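Local coordinates for protein D-mannose isomerase (Marinomonas mediterranea, PDB 5X32) that catalyses the reversible isomerization of D-mannose to D-fructose and, less efficiently, acts on D-lyxose, while leaving D-glucose untouched, at residues R86-S91 / W98-G103; G95-W98 / T104-D107. All coordinates share one frame; numbering follows the deposited sequence.

Interaction 1. Residues R86-S91 / W98-G103; sequences RQRHQS and WLLDGG
A beta hairpin of the (alpha/alpha)6-barrel meets the C-terminal end of helix 72-89 here, with Arg-88 reaching Leu-100 and the Gly-102 carbonyl, and His-89 lying against Leu-100. Arg-88 carries the polar half. Its NE and NH2 both close on the carbonyl oxygen of Gly-102, a side-on grip on one acceptor. The NH2 to Gly-102 O bond is the shorter at 2.8 Å and fairly straight (158°); NE to the same O is 3.2 Å and more bent. The oxygen lies almost in the guanidinium plane, which leaves a face of that group for Leu-100, whose CD2 sits 3.7 Å above the plane over its centre. NH1 turns instead to OD1 of Asn-105. With CG anti to the backbone N (chi1 -178°) and a bend at chi2, the Arg-88 chain extends from the helix to the hairpin turn. The same Leu-100 methyl also lies over the His-89 ring, CD2 being 3.7 Å from the centroid in a CH-pi contact displaced toward the rim; His-89 ND1 is held by the carbonyl of Val-97. A leucine in place of Arg-88, lacking the guanidinium, would probably leave Gly-102 O and Asn-105 OD1 without these donors and the turn less firmly tied to the helix. Such side-chain clamping of a turn carbonyl joins helix end to hairpin within the six-hairpin glycosidase-like fold of the N-acylglucosamine 2-epimerase family.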
loop_
_atom_site.group_PDB
_atom_site.type_symbol
_atom_site.label_atom_id
_atom_site.label_comp_id
_atom_site.label_asym_id
_atom_site.label_seq_id
_atom_site.Cartn_x
_atom_site.Cartn_y
_atom_site.Cartn_z
ATOM N N ARG A 86 -14.632 7.130 -11.865
ATOM C CA ARG A 86 -14.980 8.496 -12.238
ATOM C C ARG A 86 -16.481 8.777 -12.288
ATOM O O ARG A 86 -16.912 9.904 -12.055
ATOM C CB ARG A 86 -14.364 8.820 -13.588
ATOM C CG ARG A 86 -12.892 8.530 -13.658
ATOM C CD ARG A 86 -12.252 9.450 -14.638
ATOM N NE ARG A 86 -12.289 10.801 -14.113
ATOM C CZ ARG A 86 -12.483 11.877 -14.855
ATOM N NH1 ARG A 86 -12.679 11.747 -16.164
ATOM N NH2 ARG A 86 -12.501 13.072 -14.279
ATOM N N GLN A 87 -17.284 7.765 -12.562
ATOM C CA GLN A 87 -18.719 8.007 -12.716
ATOM C C GLN A 87 -19.521 7.740 -11.454
ATOM O O GLN A 87 -20.600 8.314 -11.264
ATOM C CB GLN A 87 -19.257 7.176 -13.875
ATOM C CG GLN A 87 -18.413 7.373 -15.120
ATOM C CD GLN A 87 -18.815 6.481 -16.269
ATOM O OE1 GLN A 87 -19.718 5.646 -16.146
ATOM N NE2 GLN A 87 -18.126 6.637 -17.398
ATOM N N ARG A 88 -18.998 6.874 -10.593
ATOM C CA ARG A 88 -19.717 6.501 -9.388
ATOM C C ARG A 88 -19.064 7.110 -8.157
ATOM O O ARG A 88 -19.767 7.622 -7.277
ATOM C CB ARG A 88 -19.799 4.980 -9.259
ATOM C CG ARG A 88 -20.569 4.524 -8.055
ATOM C CD ARG A 88 -21.873 5.244 -7.955
ATOM N NE ARG A 88 -22.684 4.793 -6.833
ATOM C CZ ARG A 88 -22.749 5.463 -5.691
ATOM N NH1 ARG A 88 -22.053 6.588 -5.560
ATOM N NH2 ARG A 88 -23.508 5.026 -4.692
ATOM N N HIS A 89 -17.732 7.033 -8.084
ATOM C CA HIS A 89 -17.024 7.503 -6.896
ATOM C C HIS A 89 -16.801 9.000 -6.932
ATOM O O HIS A 89 -16.915 9.674 -5.896
ATOM C CB HIS A 89 -15.673 6.781 -6.710
ATOM C CG HIS A 89 -15.791 5.487 -5.974
ATOM N ND1 HIS A 89 -15.976 5.422 -4.612
ATOM C CD2 HIS A 89 -15.748 4.207 -6.410
ATOM C CE1 HIS A 89 -16.058 4.156 -4.241
ATOM N NE2 HIS A 89 -15.925 3.399 -5.314
ATOM N N GLN A 90 -16.481 9.524 -8.114
ATOM C CA GLN A 90 -16.140 10.938 -8.202
ATOM C C GLN A 90 -17.409 11.763 -8.173
ATOM O O GLN A 90 -18.110 11.875 -9.174
ATOM C CB GLN A 90 -15.363 11.270 -9.470
ATOM C CG GLN A 90 -14.672 12.632 -9.387
ATOM C CD GLN A 90 -14.117 13.091 -10.730
ATOM O OE1 GLN A 90 -14.292 12.430 -11.759
ATOM N NE2 GLN A 90 -13.427 14.221 -10.718
ATOM N N SER A 91 -17.674 12.352 -7.017
ATOM C CA SER A 91 -18.819 13.210 -6.821
ATOM C C SER A 91 -18.603 14.660 -7.215
ATOM O O SER A 91 -17.506 15.099 -7.561
ATOM C CB SER A 91 -19.280 13.182 -5.365
ATOM O OG SER A 91 -18.411 13.942 -4.548
ATOM N N TRP A 98 -16.279 7.645 -0.218
ATOM C CA TRP A 98 -15.426 6.744 0.552
ATOM C C TRP A 98 -16.074 5.372 0.613
ATOM O O TRP A 98 -15.419 4.346 0.381
ATOM C CB TRP A 98 -15.188 7.334 1.944
ATOM C CG TRP A 98 -14.264 6.595 2.871
ATOM C CD1 TRP A 98 -14.596 5.955 4.040
ATOM C CD2 TRP A 98 -12.849 6.429 2.717
ATOM N NE1 TRP A 98 -13.479 5.429 4.621
ATOM C CE2 TRP A 98 -12.391 5.699 3.830
ATOM C CE3 TRP A 98 -11.925 6.834 1.749
ATOM C CZ2 TRP A 98 -11.054 5.356 3.997
ATOM C CZ3 TRP A 98 -10.600 6.485 1.916
ATOM C CH2 TRP A 98 -10.178 5.751 3.033
ATOM N N LEU A 99 -17.376 5.352 0.883
ATOM C CA LEU A 99 -18.063 4.070 0.962
ATOM C C LEU A 99 -19.471 4.136 0.373
ATOM O O LEU A 99 -20.213 5.094 0.617
ATOM C CB LEU A 99 -18.139 3.618 2.417
ATOM C CG LEU A 99 -18.363 2.124 2.599
ATOM C CD1 LEU A 99 -17.099 1.361 2.198
ATOM C CD2 LEU A 99 -18.788 1.808 4.010
ATOM N N LEU A 100 -19.880 3.093 -0.339
ATOM C CA LEU A 100 -21.175 3.150 -1.012
ATOM C C LEU A 100 -21.836 1.783 -1.158
ATOM O O LEU A 100 -21.157 0.763 -1.252
ATOM C CB LEU A 100 -20.997 3.824 -2.386
ATOM C CG LEU A 100 -20.051 3.163 -3.400
ATOM C CD1 LEU A 100 -20.732 2.028 -4.183
ATOM C CD2 LEU A 100 -19.420 4.169 -4.347
ATOM N N ASP A 101 -23.164 1.774 -1.200
ATOM C CA ASP A 101 -23.951 0.560 -1.434
ATOM C C ASP A 101 -24.928 0.845 -2.557
ATOM O O ASP A 101 -25.870 1.612 -2.371
ATOM C CB ASP A 101 -24.714 0.137 -0.164
ATOM C CG ASP A 101 -25.482 -1.190 -0.328
ATOM O OD1 ASP A 101 -25.814 -1.557 -1.474
ATOM O OD2 ASP A 101 -25.787 -1.855 0.697
ATOM N N GLY A 102 -24.713 0.211 -3.705
ATOM C CA GLY A 102 -25.535 0.447 -4.872
ATOM C C GLY A 102 -25.567 1.909 -5.283
ATOM O O GLY A 102 -24.523 2.543 -5.481
ATOM N N GLY A 103 -26.768 2.466 -5.388
ATOM C CA GLY A 103 -26.887 3.844 -5.798
ATOM C C GLY A 103 -26.831 4.793 -4.620
ATOM O O GLY A 103 -26.933 6.007 -4.795
#

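Interaction 2. Residues G95-W98 / T104-D107; sequences GYVW and TNLD
Backbone pairing comes first: the amide N of Trp-98 donates to the carbonyl O of Asp-107 at 2.9 Å. It sits at a classic beta bulge, where Trp-98 and Leu-99 both face Asp-107, next to the corner the chain turns at Leu-106. In van der Waals packing, Val-97 sets both methyls against the amide of Asn-105, the two side chains crossing at about a right angle. CG2 comes within 3.3 Å of ND2, and CG1 lies 3.8 Å from Asn-105 CG while also touching Asp-107 O at 3.7 Å. The valine torsion, chi1 176°, sets CG1 beside the carbonyl carbon and CG2 beside the backbone N, so that both branches can reach the amide. The amide oxygen of Asn-105 is held by Arg-88, which helps fix how that amide is turned. The last contact is plain packing of the indole of Trp-98 beside the Asp-107 carboxylate. The two run side by side, pointing the same way with their planes 88° apart, and CD1 approaches OD2 to 3.5 Å. The other carboxylate oxygen, OD1, bonds to Thr-109 OG1, while the indole stacks with His-111. Between these two segments one backbone bond thus supplies the directional link, and the side chains add van der Waals contact around it; the polar ends of Asn-105 and Asp-107 are engaged by Arg-88 and Thr-109, outside the pair.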
loop_
_atom_site.group_PDB
_atom_site.type_symbol
_atom_site.label_atom_id
_atom_site.label_comp_id
_atom_site.label_asym_id
_atom_site.label_seq_id
_atom_site.Cartn_x
_atom_site.Cartn_y
_atom_site.Cartn_z
ATOM N N GLY A 95 -14.547 15.629 -4.755
ATOM C CA GLY A 95 -14.134 14.651 -3.766
ATOM C C GLY A 95 -14.623 13.283 -4.198
ATOM O O GLY A 95 -15.385 13.177 -5.156
ATOM N N TYR A 96 -14.190 12.238 -3.495
ATOM C CA TYR A 96 -14.572 10.877 -3.856
ATOM C C TYR A 96 -15.330 10.198 -2.743
ATOM O O TYR A 96 -14.978 10.312 -1.571
ATOM C CB TYR A 96 -13.345 10.050 -4.225
ATOM C CG TYR A 96 -12.721 10.483 -5.531
ATOM C CD1 TYR A 96 -11.974 11.660 -5.613
ATOM C CD2 TYR A 96 -12.874 9.720 -6.681
ATOM C CE1 TYR A 96 -11.400 12.065 -6.803
ATOM C CE2 TYR A 96 -12.296 10.115 -7.879
ATOM C CZ TYR A 96 -11.558 11.290 -7.932
ATOM O OH TYR A 96 -10.977 11.689 -9.116
ATOM N N VAL A 97 -16.396 9.502 -3.131
ATOM C CA VAL A 97 -17.197 8.732 -2.195
ATOM C C VAL A 97 -16.313 7.645 -1.547
ATOM O O VAL A 97 -15.647 6.863 -2.237
ATOM C CB VAL A 97 -18.423 8.114 -2.907
ATOM C CG1 VAL A 97 -19.219 7.221 -1.961
ATOM C CG2 VAL A 97 -19.307 9.224 -3.464
ATOM N N TRP A 98 -16.279 7.645 -0.218
ATOM C CA TRP A 98 -15.426 6.744 0.552
ATOM C C TRP A 98 -16.074 5.372 0.613
ATOM O O TRP A 98 -15.419 4.346 0.381
ATOM C CB TRP A 98 -15.188 7.334 1.944
ATOM C CG TRP A 98 -14.264 6.595 2.871
ATOM C CD1 TRP A 98 -14.596 5.955 4.040
ATOM C CD2 TRP A 98 -12.849 6.429 2.717
ATOM N NE1 TRP A 98 -13.479 5.429 4.621
ATOM C CE2 TRP A 98 -12.391 5.699 3.830
ATOM C CE3 TRP A 98 -11.925 6.834 1.749
ATOM C CZ2 TRP A 98 -11.054 5.356 3.997
ATOM C CZ3 TRP A 98 -10.600 6.485 1.916
ATOM C CH2 TRP A 98 -10.178 5.751 3.033
ATOM N N THR A 104 -26.667 4.243 -3.421
ATOM C CA THR A 104 -26.583 5.047 -2.206
ATOM C C THR A 104 -25.146 5.244 -1.693
ATOM O O THR A 104 -24.361 4.303 -1.624
ATOM C CB THR A 104 -27.412 4.415 -1.082
ATOM O OG1 THR A 104 -28.771 4.289 -1.506
ATOM C CG2 THR A 104 -27.358 5.272 0.169
ATOM N N ASN A 105 -24.807 6.471 -1.324
ATOM C CA ASN A 105 -23.550 6.712 -0.635
ATOM C C ASN A 105 -23.681 6.507 0.862
ATOM O O ASN A 105 -24.587 7.052 1.497
ATOM C CB ASN A 105 -23.025 8.121 -0.893
ATOM C CG ASN A 105 -22.769 8.398 -2.355
ATOM O OD1 ASN A 105 -22.783 7.498 -3.196
ATOM N ND2 ASN A 105 -22.445 9.641 -2.648
ATOM N N LEU A 106 -22.741 5.746 1.423
ATOM C CA LEU A 106 -22.741 5.434 2.843
ATOM C C LEU A 106 -21.848 6.409 3.592
ATOM O O LEU A 106 -22.158 6.830 4.713
ATOM C CB LEU A 106 -22.237 4.021 3.083
ATOM C CG LEU A 106 -23.022 2.841 2.522
ATOM C CD1 LEU A 106 -22.245 1.577 2.811
ATOM C CD2 LEU A 106 -24.424 2.786 3.108
ATOM N N ASP A 107 -20.719 6.733 2.970
ATOM C CA ASP A 107 -19.758 7.650 3.552
ATOM C C ASP A 107 -19.155 8.554 2.487
ATOM O O ASP A 107 -18.528 8.066 1.529
ATOM C CB ASP A 107 -18.660 6.871 4.277
ATOM C CG ASP A 107 -17.973 7.693 5.336
ATOM O OD1 ASP A 107 -18.238 8.907 5.413
ATOM O OD2 ASP A 107 -17.190 7.119 6.124
#

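From the N terminus, helix 72-89 ends and the chain loops through 95-98 into strand 99-101, turns at Gly-102 and Gly-103, and returns along strand 104-111. Interaction 1 closes the loop between the helix end and the hairpin; interaction 2, six residues apart at its closest ends, closes the hairpin itself. The two interleave: 95-98 follows 86-91, Trp-98 belongs to both, and 104-107 continues directly from 98-103. Arg-88 and Asn-105 join the two contacts directly, and a backbone link between Leu-99 and Leu-106 does so within the hairpin. Together they tie the helix end to two neighbouring strands of one antiparallel sheet.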